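Local coordinates for protein 2-hydroxyisobutyryl-CoA mutase large subunit (Aquincola tertiaricarbonis, PDB 4R3U) that isomerises 2-hydroxyisobutyryl-CoA to (S)-3-hydroxybutyryl-CoA and back, acting as the substrate-binding large subunit together with a small cobalamin-binding subunit, at residues I447-E451 with Q452-Q456; K432-E435 with I436-E439; P264-E267 with A268-L272. All coordinates share one frame; numbering follows the deposited sequence.

Interaction 1 of 3, residues I447-E451 with Q452-Q456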
loop_
_atom_site.group_PDB
_atom_site.type_symbol
_atom_site.label_atom_id
_atom_site.label_comp_id
_atom_site.label_asym_id
_atom_site.label_seq_id
_atom_site.Cartn_x
_atom_site.Cartn_y
_atom_site.Cartn_z
ATOM N N ILE A 447 -12.844 24.860 -27.345
ATOM C CA ILE A 447 -11.882 25.725 -28.039
ATOM C C ILE A 447 -11.973 27.178 -27.627
ATOM O O ILE A 447 -10.946 27.751 -27.254
ATOM C CB ILE A 447 -11.786 25.458 -29.566
ATOM C CG1 ILE A 447 -11.319 23.998 -29.793
ATOM C CG2 ILE A 447 -10.826 26.457 -30.242
ATOM C CD1 ILE A 447 -11.246 23.561 -31.174
ATOM N N LYS A 448 -13.194 27.737 -27.580
ATOM C CA LYS A 448 -13.426 29.126 -27.156
ATOM C C LYS A 448 -12.994 29.374 -25.707
ATOM O O LYS A 448 -12.337 30.378 -25.436
ATOM C CB LYS A 448 -14.894 29.557 -27.367
ATOM C CG LYS A 448 -15.397 29.442 -28.813
ATOM C CD LYS A 448 -14.625 30.240 -29.924
ATOM C CE LYS A 448 -13.762 29.387 -30.868
ATOM N NZ LYS A 448 -14.428 28.139 -31.389
ATOM N N LEU A 449 -13.320 28.429 -24.801
ATOM C CA LEU A 449 -12.972 28.479 -23.384
ATOM C C LEU A 449 -11.479 28.304 -23.166
ATOM O O LEU A 449 -10.948 28.881 -22.218
ATOM C CB LEU A 449 -13.790 27.452 -22.586
ATOM C CG LEU A 449 -15.107 27.916 -21.935
ATOM C CD1 LEU A 449 -15.844 28.913 -22.795
ATOM C CD2 LEU A 449 -16.008 26.733 -21.641
ATOM N N ILE A 450 -10.800 27.537 -24.048
ATOM C CA ILE A 450 -9.342 27.351 -24.042
ATOM C C ILE A 450 -8.743 28.689 -24.466
ATOM O O ILE A 450 -7.823 29.178 -23.812
ATOM C CB ILE A 450 -8.877 26.162 -24.949
ATOM C CG1 ILE A 450 -9.174 24.792 -24.281
ATOM C CG2 ILE A 450 -7.398 26.285 -25.333
ATOM C CD1 ILE A 450 -8.906 23.526 -25.168
ATOM N N GLU A 451 -9.327 29.322 -25.511
ATOM C CA GLU A 451 -8.906 30.646 -25.985
ATOM C C GLU A 451 -9.138 31.746 -24.920
ATOM O O GLU A 451 -8.384 32.717 -24.882
ATOM C CB GLU A 451 -9.604 31.004 -27.300
ATOM C CG GLU A 451 -9.114 30.213 -28.503
ATOM C CD GLU A 451 -9.956 30.319 -29.767
ATOM O OE1 GLU A 451 -11.022 30.981 -29.739
ATOM O OE2 GLU A 451 -9.549 29.719 -30.790
ATOM N N GLN A 452 -10.167 31.590 -24.061
ATOM C CA GLN A 452 -10.481 32.548 -22.980
ATOM C C GLN A 452 -9.636 32.227 -21.706
ATOM O O GLN A 452 -9.674 32.993 -20.739
ATOM C CB GLN A 452 -11.990 32.508 -22.626
ATOM C CG GLN A 452 -12.962 33.089 -23.677
ATOM C CD GLN A 452 -14.438 32.754 -23.403
ATOM O OE1 GLN A 452 -14.869 32.562 -22.253
ATOM N NE2 GLN A 452 -15.261 32.681 -24.453
ATOM N N GLY A 453 -8.947 31.074 -21.709
ATOM C CA GLY A 453 -8.148 30.569 -20.597
ATOM C C GLY A 453 -8.967 30.144 -19.394
ATOM O O GLY A 453 -8.461 30.145 -18.268
ATOM N N TRP A 454 -10.240 29.777 -19.629
ATOM C CA TRP A 454 -11.224 29.396 -18.621
ATOM C C TRP A 454 -10.875 28.120 -17.835
ATOM O O TRP A 454 -11.032 28.096 -16.606
ATOM C CB TRP A 454 -12.610 29.291 -19.279
ATOM C CG TRP A 454 -13.758 28.987 -18.352
ATOM C CD1 TRP A 454 -14.526 29.886 -17.671
ATOM C CD2 TRP A 454 -14.337 27.695 -18.105
ATOM N NE1 TRP A 454 -15.542 29.233 -17.007
ATOM C CE2 TRP A 454 -15.450 27.890 -17.260
ATOM C CE3 TRP A 454 -14.026 26.389 -18.529
ATOM C CZ2 TRP A 454 -16.259 26.834 -16.840
ATOM C CZ3 TRP A 454 -14.812 25.337 -18.093
ATOM C CH2 TRP A 454 -15.925 25.564 -17.271
ATOM N N PHE A 455 -10.451 27.062 -18.542
ATOM C CA PHE A 455 -10.081 25.776 -17.957
ATOM C C PHE A 455 -8.881 25.956 -17.082
ATOM O O PHE A 455 -8.896 25.541 -15.929
ATOM C CB PHE A 455 -9.765 24.740 -19.064
ATOM C CG PHE A 455 -10.967 24.326 -19.886
ATOM C CD1 PHE A 455 -11.896 23.412 -19.384
ATOM C CD2 PHE A 455 -11.177 24.852 -21.156
ATOM C CE1 PHE A 455 -13.011 23.038 -20.139
ATOM C CE2 PHE A 455 -12.264 24.438 -21.924
ATOM C CZ PHE A 455 -13.177 23.539 -21.411
ATOM N N GLN A 456 -7.848 26.594 -17.649
ATOM C CA GLN A 456 -6.544 26.910 -17.067
ATOM C C GLN A 456 -6.705 27.768 -15.794
ATOM O O GLN A 456 -5.979 27.539 -14.831
ATOM C CB GLN A 456 -5.622 27.616 -18.106
ATOM C CG GLN A 456 -5.512 26.931 -19.509
ATOM C CD GLN A 456 -6.556 27.311 -20.590
ATOM O OE1 GLN A 456 -7.755 26.982 -20.520
ATOM N NE2 GLN A 456 -6.096 27.930 -21.683
#
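The carbonyl oxygen I450 O is gripped by two donors. The amide Q456 NE2 binds it at 3.0 Å, in the carbonyl plane and on a lone pair, with an N-H...O angle of 161°. The oxygen also lies almost in the plane of that amide. The backbone G453 N comes to I450 O from above the carbonyl plane, well off a lone pair. These bonds sit at a Schellman motif that ends helix 446-451. G453 leaves the helix with positive phi, and the same glycine is the N-cap position of helix 454-472. W454 N closes the turn onto L449 O at 2.8 Å, nearly along the C=O axis. L449 packs against two rings. Its CD2 lies over one face of the W454 six-membered ring, 4.1 Å from the centroid, a CH-pi contact. W454 CG is anti to its backbone N (chi1 -176°), which lays the indole alongside the leucine. L449 CB meets F455 CE2 at 3.4 Å, and I450 CG1 reaches F455 CD2 at 3.7 Å. V440 of helix 420-442 touches the side chains of L449, W454 and F455, while I450 packs on helix 213-219. The last turn of one helix is thus tied to the first of the next by side-chain as well as backbone bonds. The buried Q456 amide supplies I450 O with a well-aligned donor where the regular helical pattern stops.

Interaction 2 of 3, residues K432-E435 with I436-E439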
loop_
_atom_site.group_PDB
_atom_site.type_symbol
_atom_site.label_atom_id
_atom_site.label_comp_id
_atom_site.label_asym_id
_atom_site.label_seq_id
_atom_site.Cartn_x
_atom_site.Cartn_y
_atom_site.Cartn_z
ATOM N N LYS A 432 -22.192 16.199 -11.169
ATOM C CA LYS A 432 -21.275 17.350 -11.163
ATOM C C LYS A 432 -20.512 17.459 -12.463
ATOM O O LYS A 432 -20.314 18.576 -12.946
ATOM C CB LYS A 432 -20.342 17.344 -9.942
ATOM C CG LYS A 432 -21.020 17.618 -8.594
ATOM C CD LYS A 432 -21.354 19.083 -8.343
ATOM C CE LYS A 432 -22.428 19.206 -7.284
ATOM N NZ LYS A 432 -23.078 20.548 -7.292
ATOM N N ILE A 433 -20.152 16.300 -13.074
ATOM C CA ILE A 433 -19.487 16.234 -14.391
ATOM C C ILE A 433 -20.438 16.762 -15.474
ATOM O O ILE A 433 -20.037 17.623 -16.254
ATOM C CB ILE A 433 -18.981 14.799 -14.731
ATOM C CG1 ILE A 433 -17.669 14.448 -13.977
ATOM C CG2 ILE A 433 -18.838 14.567 -16.258
ATOM C CD1 ILE A 433 -17.499 12.887 -13.686
ATOM N N PHE A 434 -21.693 16.256 -15.513
ATOM C CA PHE A 434 -22.662 16.686 -16.526
ATOM C C PHE A 434 -22.968 18.178 -16.474
ATOM O O PHE A 434 -23.060 18.824 -17.522
ATOM C CB PHE A 434 -23.929 15.818 -16.527
ATOM C CG PHE A 434 -23.724 14.501 -17.222
ATOM C CD1 PHE A 434 -23.235 14.451 -18.521
ATOM C CD2 PHE A 434 -24.028 13.305 -16.582
ATOM C CE1 PHE A 434 -23.015 13.227 -19.149
ATOM C CE2 PHE A 434 -23.799 12.080 -17.212
ATOM C CZ PHE A 434 -23.304 12.047 -18.487
ATOM N N GLU A 435 -23.065 18.710 -15.249
ATOM C CA GLU A 435 -23.280 20.095 -14.869
ATOM C C GLU A 435 -22.132 20.961 -15.455
ATOM O O GLU A 435 -22.412 22.014 -16.011
ATOM C CB GLU A 435 -23.254 20.116 -13.338
ATOM C CG GLU A 435 -24.093 21.149 -12.632
ATOM C CD GLU A 435 -24.206 20.798 -11.165
ATOM O OE1 GLU A 435 -23.323 21.218 -10.383
ATOM O OE2 GLU A 435 -25.145 20.049 -10.803
ATOM N N ILE A 436 -20.860 20.495 -15.381
ATOM C CA ILE A 436 -19.704 21.196 -15.953
ATOM C C ILE A 436 -19.740 21.168 -17.481
ATOM O O ILE A 436 -19.583 22.212 -18.120
ATOM C CB ILE A 436 -18.348 20.690 -15.393
ATOM C CG1 ILE A 436 -18.216 20.970 -13.860
ATOM C CG2 ILE A 436 -17.139 21.233 -16.221
ATOM C CD1 ILE A 436 -16.760 20.678 -13.249
ATOM N N LEU A 437 -19.959 19.972 -18.055
ATOM C CA LEU A 437 -20.069 19.735 -19.502
ATOM C C LEU A 437 -21.147 20.631 -20.157
ATOM O O LEU A 437 -20.977 21.073 -21.299
ATOM C CB LEU A 437 -20.385 18.248 -19.778
ATOM C CG LEU A 437 -19.245 17.247 -19.592
ATOM C CD1 LEU A 437 -19.730 15.858 -19.896
ATOM C CD2 LEU A 437 -18.068 17.575 -20.495
ATOM N N GLU A 438 -22.221 20.903 -19.408
ATOM C CA GLU A 438 -23.345 21.742 -19.793
ATOM C C GLU A 438 -22.908 23.212 -19.853
ATOM O O GLU A 438 -23.273 23.905 -20.800
ATOM C CB GLU A 438 -24.482 21.555 -18.791
ATOM C CG GLU A 438 -25.853 21.569 -19.425
ATOM C CD GLU A 438 -26.980 21.573 -18.414
ATOM O OE1 GLU A 438 -26.944 20.746 -17.469
ATOM O OE2 GLU A 438 -27.904 22.408 -18.569
ATOM N N GLU A 439 -22.118 23.680 -18.857
ATOM C CA GLU A 439 -21.603 25.051 -18.776
ATOM C C GLU A 439 -20.636 25.327 -19.908
ATOM O O GLU A 439 -20.704 26.388 -20.517
ATOM C CB GLU A 439 -20.925 25.303 -17.433
ATOM C CG GLU A 439 -20.876 26.769 -17.040
ATOM C CD GLU A 439 -20.091 27.054 -15.768
ATOM O OE1 GLU A 439 -20.320 26.361 -14.749
ATOM O OE2 GLU A 439 -19.265 27.994 -15.783
#
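L437 CD1 overlaps two side chains of the preceding turn, I433 and F434. This is i to i+3 and i to i+4 packing along one alpha-helix, 420-442, which lies against helices 264-283 and 306-327 of the TIM-barrel fold. I433 and L437 lie side by side and point the same way, with I433 CG2 4.0 Å from L437 CD1. CG2 is the I433 branch anti to the backbone N, while CG1 lies beside that N (chi1 -77°). F434 approaches L437 at a slant. Its ring carbon CD1 is also 4.0 Å from L437 CD1, so one methyl serves both neighbours. These are ordinary van der Waals distances. Helix 306-327 covers this apolar side: C319 touches I433 and F434, and I323 touches F434 and L437. Another side of the helix faces helix 264-283, where I436 packs on L265 and A269. I436 also leans back on its own helix, with CG1 3.3 Å from K432 O. The backbone bonds are of the regular i to i+4 kind. The straightest runs from L437 N to I433 O, at 3.0 Å and 174°; the one from E439 N to E435 O is weak. The polar ends lie on the side nearer solvent. E438 extends there; of its side-chain atoms, CB is the one near the preceding turn, 3.3 Å from F434 O. E439 OE2 forms a salt bridge with R443, just past the end of the helix. K432 and E435 make a salt bridge of their own: K432 NZ donates to the syn lone pair of E435 OE1 at 3.2 Å.

Interaction 3 of 3, residues P264-E267 with A268-L272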
loop_
_atom_site.group_PDB
_atom_site.type_symbol
_atom_site.label_atom_id
_atom_site.label_comp_id
_atom_site.label_asym_id
_atom_site.label_seq_id
_atom_site.Cartn_x
_atom_site.Cartn_y
_atom_site.Cartn_z
ATOM N N PRO A 264 -10.149 16.303 -8.900
ATOM C CA PRO A 264 -10.630 15.138 -9.660
ATOM C C PRO A 264 -11.869 15.438 -10.548
ATOM O O PRO A 264 -12.016 14.843 -11.605
ATOM C CB PRO A 264 -10.950 14.131 -8.552
ATOM C CG PRO A 264 -10.046 14.519 -7.432
ATOM C CD PRO A 264 -10.111 16.002 -7.457
ATOM N N LEU A 265 -12.730 16.381 -10.140
ATOM C CA LEU A 265 -13.905 16.795 -10.910
ATOM C C LEU A 265 -13.499 17.556 -12.170
ATOM O O LEU A 265 -14.077 17.322 -13.227
ATOM C CB LEU A 265 -14.883 17.640 -10.065
ATOM C CG LEU A 265 -16.177 18.120 -10.781
ATOM C CD1 LEU A 265 -17.009 16.936 -11.306
ATOM C CD2 LEU A 265 -16.990 19.018 -9.889
ATOM N N GLN A 266 -12.516 18.462 -12.063
ATOM C CA GLN A 266 -11.997 19.212 -13.214
ATOM C C GLN A 266 -11.298 18.242 -14.167
ATOM O O GLN A 266 -11.516 18.298 -15.376
ATOM C CB GLN A 266 -11.057 20.336 -12.773
ATOM C CG GLN A 266 -11.773 21.509 -12.107
ATOM C CD GLN A 266 -10.880 22.295 -11.177
ATOM O OE1 GLN A 266 -9.713 21.981 -10.959
ATOM N NE2 GLN A 266 -11.428 23.298 -10.543
ATOM N N GLU A 267 -10.557 17.288 -13.615
ATOM C CA GLU A 267 -9.879 16.267 -14.389
ATOM C C GLU A 267 -10.880 15.495 -15.259
ATOM O O GLU A 267 -10.773 15.523 -16.495
ATOM C CB GLU A 267 -9.121 15.307 -13.463
ATOM C CG GLU A 267 -8.538 14.156 -14.256
ATOM C CD GLU A 267 -7.974 12.991 -13.490
ATOM O OE1 GLU A 267 -8.132 12.957 -12.251
ATOM O OE2 GLU A 267 -7.394 12.091 -14.141
ATOM N N ALA A 268 -11.854 14.836 -14.604
ATOM C CA ALA A 268 -12.910 14.050 -15.238
ATOM C C ALA A 268 -13.703 14.858 -16.270
ATOM O O ALA A 268 -13.790 14.462 -17.437
ATOM C CB ALA A 268 -13.851 13.473 -14.170
ATOM N N ALA A 269 -14.264 15.993 -15.846
ATOM C CA ALA A 269 -15.090 16.850 -16.706
ATOM C C ALA A 269 -14.366 17.502 -17.868
ATOM O O ALA A 269 -14.913 17.522 -18.959
ATOM C CB ALA A 269 -15.808 17.895 -15.875
ATOM N N PHE A 270 -13.136 18.020 -17.660
ATOM C CA PHE A 270 -12.379 18.678 -18.743
ATOM C C PHE A 270 -11.893 17.683 -19.808
ATOM O O PHE A 270 -11.821 18.050 -20.981
ATOM C CB PHE A 270 -11.244 19.564 -18.195
ATOM C CG PHE A 270 -11.631 20.677 -17.231
ATOM C CD1 PHE A 270 -12.967 21.015 -17.020
ATOM C CD2 PHE A 270 -10.657 21.409 -16.567
ATOM C CE1 PHE A 270 -13.315 22.040 -16.150
ATOM C CE2 PHE A 270 -11.013 22.468 -15.733
ATOM C CZ PHE A 270 -12.336 22.760 -15.515
ATOM N N THR A 271 -11.656 16.416 -19.415
ATOM C CA THR A 271 -11.257 15.345 -20.323
ATOM C C THR A 271 -12.457 14.975 -21.192
ATOM O O THR A 271 -12.310 14.817 -22.420
ATOM C CB THR A 271 -10.688 14.143 -19.552
ATOM O OG1 THR A 271 -9.645 14.597 -18.705
ATOM C CG2 THR A 271 -10.132 13.065 -20.474
ATOM N N LEU A 272 -13.641 14.864 -20.566
ATOM C CA LEU A 272 -14.869 14.598 -21.301
ATOM C C LEU A 272 -15.229 15.748 -22.252
ATOM O O LEU A 272 -15.652 15.481 -23.380
ATOM C CB LEU A 272 -16.016 14.209 -20.368
ATOM C CG LEU A 272 -15.849 12.832 -19.704
ATOM C CD1 LEU A 272 -17.037 12.496 -18.847
ATOM C CD2 LEU A 272 -15.599 11.724 -20.735
#
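Q266 runs along the ring of F270 one turn ahead of it. The pair stands in the first turns of alpha-helix 264-283, in the TIM-barrel fold of the methylmalonyl-CoA mutase family. Q266 CB sits over one face of the ring, 3.6 Å from F270 CE2 and 4.0 Å from the ring centroid, a CH-pi contact. Next, Q266 CG lies just past the rim, 3.7 Å from F270 CZ. The chain then runs on extended, beyond the ring, with the amide plane only 15° from the ring plane. At the tip, OE1 takes a hydrogen bond from S263 N, just before the helix. Q458 and F462 of helix 454-472 touch this side chain. F270 CG lies beside the backbone N, opposite the carbonyl carbon (chi1 -58°), which swings the ring back over the preceding turn and Q266. F455 meets this ring edge-to-face, and Q458 and I459 touch F270 too. With an alanine in place of F270, Q266 CB would probably lose the ring face it rests on, and a gap is likely to open beside F455. On another side, the buried carboxylate of E267 is held by a salt bridge from OE1 to K312 and a hydrogen bond from V301 N to OE2. The small side chains of A268 and A269 probably let neighbouring helices come close: L316 of helix 306-327 touches A268, and I436 of helix 420-442 touches A269. T271 turns its hydroxyl back onto its own helix. E267 O therefore accepts twice, from opposite faces of its plane: from T271 N at 3.2 Å and from T271 OG1 at 2.6 Å.

In the fold
Interaction 3 lies deepest, its centre about 12 Å from the chain centre, and touches both of the others. Its centre is about 10 Å from that of interaction 2. There I436 CG2 meets A269 CB at 3.6 Å, and K432 CB meets L265 CD1 at the same distance. Toward interaction 1, F455 CD1 is 3.5 Å from F270 CG. Interactions 1 and 2 meet where W454 CZ2 lies 3.4 Å from E439 OE2; helix 446-451 separates their two helices in the chain. Interactions 1 and 3 lie nearer the active site; interaction 2 lies away from it, at the surface. The side chains of Q456 and E267 are about 9 and 10 Å from the bound cobalamin, and that of T271 is about 8 Å from those of substrate-binding H256 and N251.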